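Local structure of dihydropyrimidinase (Brevibacillus agri, 3SFW) at residues I171-E175 and L176-V180; H409-V413 and D414-F418; V28-G32 and S33-A37. The protein probably catalyses, as a zinc-dependent hydrolase of the amidohydrolase family, the reversible hydrolytic ring opening of dihydropyrimidines. All coordinates share one frame; numbering follows the deposited sequence.

Contact 1: I171-E175 and L176-V180; sequences IRAKE and LGALV
The torsions of Arg172 fold its side chain over Leu176: CG lies opposite the backbone N (chi1 -178°), and the bend at chi2 (58°) carries the chain obliquely across Leu176. Leu176 CD1 sits over one face of the guanidinium, offset toward its rim, and approaches Arg172 NE to 3.6 Å. Beyond this methyl-over-guanidinium packing, Arg172 NH2 forms a salt bridge with Glu175 OE2 at 2.9 Å, while Arg172 NE donates to Leu134 O, so the guanidinium is held from more than one direction.

The backbone evidence marks the end of helix 163-176. Leu176 N makes the helical bond to Arg172 O (3.0 Å), but Gly177 has positive phi and turns the chain away. Ala178 N reaches back to Ala173 O at 2.8 Å, a nearly straight bond (161°), with weak bonds from Gly177 N and Leu176 N to the same oxygen. Ala173 CB meets Ala178 CB at 3.8 Å and Val180 CG2 at 3.4 Å, the latter tighter than usual van der Waals contact. The positive-phi glycine, six-to-one bond and apolar pair resemble a Schellman C-cap, although its second bond, Gly177 N to Lys174 O, is not formed; the chain enters strand 180-182 of the TIM-barrel-type fold.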
loop_
_atom_site.group_PDB
_atom_site.type_symbol
_atom_site.label_atom_id
_atom_site.label_comp_id
_atom_site.label_asym_id
_atom_site.label_seq_id
_atom_site.Cartn_x
_atom_site.Cartn_y
_atom_site.Cartn_z
ATOM N N ILE A 171 18.989 -5.917 18.650
ATOM C CA ILE A 171 18.754 -7.076 19.524
ATOM C C ILE A 171 19.173 -6.760 20.940
ATOM O O ILE A 171 18.445 -7.019 21.899
ATOM C CB ILE A 171 19.479 -8.322 19.010
ATOM C CG1 ILE A 171 18.771 -8.786 17.722
ATOM C CG2 ILE A 171 19.406 -9.463 20.029
ATOM C CD1 ILE A 171 19.454 -9.826 17.024
ATOM N N ARG A 172 20.354 -6.198 21.068
ATOM C CA ARG A 172 20.875 -5.840 22.391
ATOM C C ARG A 172 20.028 -4.749 23.025
ATOM O O ARG A 172 19.804 -4.751 24.234
ATOM C CB ARG A 172 22.325 -5.398 22.248
ATOM C CG ARG A 172 22.981 -5.054 23.614
ATOM C CD ARG A 172 22.939 -6.276 24.578
ATOM N NE ARG A 172 23.955 -6.144 25.643
ATOM C CZ ARG A 172 23.864 -6.672 26.876
ATOM N NH1 ARG A 172 24.833 -6.426 27.762
ATOM N NH2 ARG A 172 22.821 -7.417 27.240
ATOM N N ALA A 173 19.652 -3.742 22.238
ATOM C CA ALA A 173 18.774 -2.682 22.736
ATOM C C ALA A 173 17.439 -3.218 23.258
ATOM O O ALA A 173 16.925 -2.713 24.261
ATOM C CB ALA A 173 18.532 -1.592 21.623
ATOM N N LYS A 174 16.839 -4.170 22.553
ATOM C CA LYS A 174 15.604 -4.754 23.054
ATOM C C LYS A 174 15.849 -5.413 24.414
ATOM O O LYS A 174 15.047 -5.260 25.337
ATOM C CB LYS A 174 15.028 -5.784 22.101
ATOM C CG LYS A 174 13.664 -6.275 22.645
ATOM C CD LYS A 174 13.336 -7.677 22.235
ATOM C CE LYS A 174 11.947 -8.121 22.822
ATOM N NZ LYS A 174 10.888 -7.067 22.651
ATOM N N GLU A 175 16.980 -6.102 24.539
ATOM C CA GLU A 175 17.289 -6.787 25.817
ATOM C C GLU A 175 17.406 -5.757 26.954
ATOM O O GLU A 175 17.043 -6.060 28.087
ATOM C CB GLU A 175 18.640 -7.512 25.733
ATOM C CG GLU A 175 18.712 -8.715 24.825
ATOM C CD GLU A 175 20.131 -9.311 24.768
ATOM O OE1 GLU A 175 20.399 -10.102 23.829
ATOM O OE2 GLU A 175 20.996 -8.931 25.607
ATOM N N LEU A 176 18.001 -4.589 26.672
ATOM C CA LEU A 176 18.400 -3.646 27.720
ATOM C C LEU A 176 17.388 -2.542 27.926
ATOM O O LEU A 176 17.416 -1.861 28.965
ATOM C CB LEU A 176 19.764 -2.993 27.390
ATOM C CG LEU A 176 20.965 -3.975 27.381
ATOM C CD1 LEU A 176 22.199 -3.203 26.866
ATOM C CD2 LEU A 176 21.246 -4.492 28.795
ATOM N N GLY A 177 16.409 -2.450 27.025
ATOM C CA GLY A 177 15.453 -1.367 27.087
ATOM C C GLY A 177 15.983 -0.045 26.509
ATOM O O GLY A 177 15.731 1.027 27.067
ATOM N N ALA A 178 16.746 -0.129 25.417
ATOM C CA ALA A 178 17.176 1.089 24.739
ATOM C C ALA A 178 16.372 1.296 23.476
ATOM O O ALA A 178 15.976 0.331 22.815
ATOM C CB ALA A 178 18.697 1.029 24.387
ATOM N N LEU A 179 16.295 2.560 23.070
ATOM C CA LEU A 179 15.695 2.938 21.769
ATOM C C LEU A 179 16.868 3.095 20.775
ATOM O O LEU A 179 17.911 3.657 21.147
ATOM C CB LEU A 179 15.019 4.314 21.950
ATOM C CG LEU A 179 14.360 4.929 20.696
ATOM C CD1 LEU A 179 13.259 4.034 20.193
ATOM C CD2 LEU A 179 13.831 6.278 21.119
ATOM N N VAL A 180 16.735 2.520 19.579
ATOM C CA VAL A 180 17.779 2.653 18.539
ATOM C C VAL A 180 17.309 3.759 17.582
ATOM O O VAL A 180 16.224 3.675 17.033
ATOM C CB VAL A 180 18.009 1.340 17.777
ATOM C CG1 VAL A 180 19.037 1.568 16.638
ATOM C CG2 VAL A 180 18.593 0.277 18.742
#

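Contact 2: H409-V413 and D414-F418; sequences HHMNV and DYNPF
Tyr415 O is a buried carbonyl oxygen without a hydrogen-bond partner in the model, and what it faces across the turn is a carbon: His409 CE1, 3.2 Å away. The oxygen lies in the imidazole plane at the ring edge, a position consistent with a C-H...O contact that partly compensates it.

Both nitrogens flanking that carbon are engaged. Asn416 ND2 donates to His409 ND1 at 3.0 Å with an N-H...N angle of 162°, and the donor is only 6° out of the ring plane. On the other side of CE1, His409 NE2 donates to Val413 O at 3.1 Å, again in the ring plane. Two in-plane bonds of opposite sense fix the rotation of the imidazole and are consistent with a neutral ring whose proton is on NE2. The first torsion (chi1 78°) places CG between the backbone N and carbonyl carbon, turning the ring edge toward Tyr415 and Asn416, while Met411 CB lies above one face toward the rim.

The amide of Asn416 is held at both ends. Its ND2 has a second partner in Asp344 OD2 and is approached by Met411 CE at 3.5 Å, the two side chains crossing at about a right angle. Phe418 N donates to Asn416 OD1 at 2.8 Å in the carbonyl plane, which sets the amide's orientation.

Outside the turn, Asp414 OD1 and OD2 accept from Phe321 N and Ser322 N, respectively, at the start of helix 321-325, and Tyr415 OH bonds to Lys284 O. The side chain of Tyr415 lies about 14 Å from a zinc ion, too far for direct contact. An Asx turn at Asn416, locked to a histidine, thus shapes the loop joining strands 393-403 and 422-432.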
loop_
_atom_site.group_PDB
_atom_site.type_symbol
_atom_site.label_atom_id
_atom_site.label_comp_id
_atom_site.label_asym_id
_atom_site.label_seq_id
_atom_site.Cartn_x
_atom_site.Cartn_y
_atom_site.Cartn_z
ATOM N N HIS A 409 19.844 36.732 16.325
ATOM C CA HIS A 409 19.948 35.371 16.898
ATOM C C HIS A 409 21.102 35.242 17.918
ATOM O O HIS A 409 21.898 36.183 18.111
ATOM C CB HIS A 409 19.890 34.235 15.822
ATOM C CG HIS A 409 21.167 33.995 15.049
ATOM N ND1 HIS A 409 21.173 33.306 13.847
ATOM C CD2 HIS A 409 22.473 34.197 15.364
ATOM C CE1 HIS A 409 22.419 33.121 13.443
ATOM N NE2 HIS A 409 23.229 33.641 14.351
ATOM N N HIS A 410 21.161 34.116 18.610
ATOM C CA HIS A 410 22.174 33.923 19.660
ATOM C C HIS A 410 23.096 32.737 19.393
ATOM O O HIS A 410 24.020 32.462 20.195
ATOM C CB HIS A 410 21.485 33.798 21.023
ATOM C CG HIS A 410 20.592 34.956 21.344
ATOM N ND1 HIS A 410 19.320 35.070 20.807
ATOM C CD2 HIS A 410 20.792 36.071 22.097
ATOM C CE1 HIS A 410 18.768 36.198 21.238
ATOM N NE2 HIS A 410 19.653 36.842 21.984
ATOM N N MET A 411 22.849 32.010 18.290
ATOM C CA MET A 411 23.750 30.920 17.884
ATOM C C MET A 411 25.108 31.497 17.454
ATOM O O MET A 411 25.151 32.603 16.877
ATOM C CB MET A 411 23.132 30.104 16.745
ATOM C CG MET A 411 21.813 29.429 17.170
ATOM S SD MET A 411 20.978 28.691 15.770
ATOM C CE MET A 411 20.459 30.213 14.873
ATOM N N ASN A 412 26.197 30.839 17.859
ATOM C CA ASN A 412 27.516 31.376 17.535
ATOM C C ASN A 412 27.880 30.990 16.092
ATOM O O ASN A 412 28.771 30.168 15.871
ATOM C CB ASN A 412 28.577 30.901 18.545
ATOM C CG ASN A 412 29.900 31.652 18.399
ATOM O OD1 ASN A 412 29.954 32.711 17.748
ATOM N ND2 ASN A 412 30.982 31.048 18.874
ATOM N N VAL A 413 27.205 31.621 15.112
ATOM C CA VAL A 413 27.381 31.282 13.694
ATOM C C VAL A 413 27.008 32.510 12.889
ATOM O O VAL A 413 26.182 33.299 13.318
ATOM C CB VAL A 413 26.437 30.115 13.256
ATOM C CG1 VAL A 413 26.931 29.452 11.957
ATOM C CG2 VAL A 413 26.350 29.080 14.353
ATOM N N ASP A 414 27.643 32.686 11.724
ATOM C CA ASP A 414 27.526 33.954 10.974
ATOM C C ASP A 414 26.379 34.026 9.990
ATOM O O ASP A 414 26.334 34.952 9.177
ATOM C CB ASP A 414 28.837 34.257 10.225
ATOM C CG ASP A 414 29.222 33.170 9.254
ATOM O OD1 ASP A 414 28.419 32.264 9.010
ATOM O OD2 ASP A 414 30.288 33.276 8.592
ATOM N N TYR A 415 25.442 33.084 10.049
ATOM C CA TYR A 415 24.272 33.213 9.192
ATOM C C TYR A 415 23.134 32.479 9.834
ATOM O O TYR A 415 23.329 31.670 10.757
ATOM C CB TYR A 415 24.519 32.671 7.746
ATOM C CG TYR A 415 24.560 31.153 7.615
ATOM C CD1 TYR A 415 25.684 30.435 7.987
ATOM C CD2 TYR A 415 23.421 30.441 7.209
ATOM C CE1 TYR A 415 25.722 29.050 7.935
ATOM C CE2 TYR A 415 23.441 29.070 7.084
ATOM C CZ TYR A 415 24.607 28.371 7.447
ATOM O OH TYR A 415 24.631 27.006 7.378
ATOM N N ASN A 416 21.939 32.770 9.338
ATOM C CA ASN A 416 20.755 32.008 9.759
ATOM C C ASN A 416 20.047 31.542 8.503
ATOM O O ASN A 416 19.777 32.358 7.595
ATOM C CB ASN A 416 19.868 32.923 10.576
ATOM C CG ASN A 416 18.724 32.178 11.250
ATOM O OD1 ASN A 416 17.893 31.575 10.571
ATOM N ND2 ASN A 416 18.698 32.204 12.585
ATOM N N PRO A 417 19.791 30.226 8.386
ATOM C CA PRO A 417 19.189 29.720 7.144
ATOM C C PRO A 417 17.750 30.178 6.930
ATOM O O PRO A 417 17.242 30.086 5.816
ATOM C CB PRO A 417 19.267 28.183 7.298
ATOM C CG PRO A 417 19.208 27.986 8.840
ATOM C CD PRO A 417 19.949 29.182 9.427
ATOM N N PHE A 418 17.121 30.690 7.987
ATOM C CA PHE A 418 15.817 31.280 7.897
ATOM C C PHE A 418 15.832 32.814 7.766
ATOM O O PHE A 418 14.827 33.463 8.016
ATOM C CB PHE A 418 14.958 30.856 9.120
ATOM C CG PHE A 418 14.990 29.372 9.376
ATOM C CD1 PHE A 418 14.393 28.483 8.474
ATOM C CD2 PHE A 418 15.719 28.840 10.482
ATOM C CE1 PHE A 418 14.448 27.061 8.687
ATOM C CE2 PHE A 418 15.777 27.436 10.693
ATOM C CZ PHE A 418 15.148 26.551 9.813
#

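Contact 3: V28-G32 and S33-A37; sequences VVAIG and SDLQA
Leu35 folds back over the end of its own strand, its two methyl groups meeting Ala30 and Gly32. CD1 and CD2 both lie 4.0 Å from Ala30 CB, and CD2 also settles 3.8 Å from Gly32 CA, close against a backbone that carries no side chain at that point. These are ordinary van der Waals separations, so the apolar contact is snug but unstrained. Leu35 CB already points at the strand, and chi1 of -69° sets CG beside the backbone N, so the branches reach Ala30 and Gly32.

The next shell is a water molecule that closes the turn. It donates to Gly32 O at 3.1 Å and accepts from Leu35 N at 2.9 Å, linking backbone atoms that make no direct bond to each other. Further out, Gln36 NE2 makes a weak bond of 3.3 Å to Asp34 OD2.

Positioning comes from the sheet itself. A classic bulge sets Val29 and Ala30 against the single Leu22 of strand 20-24, and Leu35 also touches Leu22 and Trp4 of strand 2-6. Strand 27-32 is outermost within its chain, but a neighbouring subunit adds an antiparallel strand alongside Ala30 to Gly32, and Leu35 also packs on Ala30 of that subunit.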
loop_
_atom_site.group_PDB
_atom_site.type_symbol
_atom_site.label_atom_id
_atom_site.label_comp_id
_atom_site.label_asym_id
_atom_site.label_seq_id
_atom_site.Cartn_x
_atom_site.Cartn_y
_atom_site.Cartn_z
ATOM N N VAL A 28 7.392 22.424 40.095
ATOM C CA VAL A 28 6.044 22.952 40.214
ATOM C C VAL A 28 5.359 22.263 41.384
ATOM O O VAL A 28 5.460 21.046 41.509
ATOM C CB VAL A 28 5.257 22.663 38.929
ATOM C CG1 VAL A 28 3.779 23.080 39.110
ATOM C CG2 VAL A 28 5.901 23.435 37.724
ATOM N N VAL A 29 4.768 23.050 42.291
ATOM C CA VAL A 29 4.108 22.477 43.484
ATOM C C VAL A 29 2.603 22.709 43.543
ATOM O O VAL A 29 1.897 21.975 44.259
ATOM C CB VAL A 29 4.781 22.947 44.827
ATOM C CG1 VAL A 29 6.223 22.436 44.891
ATOM C CG2 VAL A 29 4.671 24.448 44.975
ATOM N N ALA A 30 2.092 23.671 42.784
ATOM C CA ALA A 30 0.637 23.879 42.725
ATOM C C ALA A 30 0.227 24.580 41.474
ATOM O O ALA A 30 0.982 25.379 40.900
ATOM C CB ALA A 30 0.145 24.707 43.988
ATOM N N ILE A 31 -1.008 24.324 41.048
ATOM C CA ILE A 31 -1.578 25.051 39.961
ATOM C C ILE A 31 -3.008 25.321 40.387
ATOM O O ILE A 31 -3.638 24.456 40.990
ATOM C CB ILE A 31 -1.562 24.205 38.682
ATOM C CG1 ILE A 31 -0.097 23.768 38.366
ATOM C CG2 ILE A 31 -2.249 25.006 37.531
ATOM C CD1 ILE A 31 -0.059 22.747 37.096
ATOM N N GLY A 32 -3.509 26.508 40.088
ATOM C CA GLY A 32 -4.794 26.884 40.663
ATOM C C GLY A 32 -5.207 28.265 40.273
ATOM O O GLY A 32 -4.379 29.115 39.970
ATOM N N SER A 33 -6.512 28.501 40.356
ATOM C CA SER A 33 -7.091 29.782 39.990
ATOM C C SER A 33 -7.005 30.806 41.149
ATOM O O SER A 33 -7.047 32.013 40.926
ATOM C CB SER A 33 -8.553 29.557 39.583
ATOM O OG SER A 33 -9.088 28.462 40.302
ATOM N N ASP A 34 -6.848 30.322 42.373
ATOM C CA ASP A 34 -6.849 31.234 43.529
ATOM C C ASP A 34 -5.908 30.730 44.616
ATOM O O ASP A 34 -6.349 30.373 45.702
ATOM C CB ASP A 34 -8.287 31.384 44.085
ATOM C CG ASP A 34 -8.413 32.494 45.149
ATOM O OD1 ASP A 34 -7.601 33.451 45.133
ATOM O OD2 ASP A 34 -9.315 32.380 46.025
ATOM N N LEU A 35 -4.614 30.639 44.309
ATOM C CA LEU A 35 -3.689 29.958 45.215
ATOM C C LEU A 35 -3.342 30.775 46.487
ATOM O O LEU A 35 -2.889 30.211 47.479
ATOM C CB LEU A 35 -2.389 29.584 44.471
ATOM C CG LEU A 35 -2.545 28.482 43.398
ATOM C CD1 LEU A 35 -1.243 28.243 42.709
ATOM C CD2 LEU A 35 -3.053 27.174 44.043
ATOM N N GLN A 36 -3.451 32.098 46.403
ATOM C CA GLN A 36 -3.023 32.992 47.515
ATOM C C GLN A 36 -1.649 32.626 48.073
ATOM O O GLN A 36 -1.470 32.488 49.293
ATOM C CB GLN A 36 -4.075 33.039 48.640
ATOM C CG GLN A 36 -5.468 33.471 48.164
ATOM C CD GLN A 36 -6.559 33.196 49.191
ATOM O OE1 GLN A 36 -6.284 32.802 50.328
ATOM N NE2 GLN A 36 -7.810 33.390 48.787
ATOM N N ALA A 37 -0.679 32.481 47.173
ATOM C CA ALA A 37 0.684 32.135 47.550
ATOM C C ALA A 37 1.292 33.235 48.408
ATOM O O ALA A 37 1.181 34.423 48.105
ATOM C CB ALA A 37 1.539 31.881 46.316
HETATM O O HOH W 1 -3.412 31.363 41.825
#

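From the N terminus the chain meets contact 3 first, then contact 1, then contact 2. Each joins adjoining segments, so each is local: a strand end, a helix end and a loop; they follow in series, and none nests or crosses. Contact 3 ends strand 27-32, outermost within this chain, where a neighbouring subunit continues the sheet. Contact 1 ends helix 163-176 and delivers the chain to strand 180-182 of the parallel barrel sheet. Contact 2 shapes the loop between strands 393-403 and 422-432. Contacts 1 and 2 lie on opposite sides of the chain's centre, their own centres 37 Å apart, and nearest atoms of any two contacts stay at least about 23 Å apart.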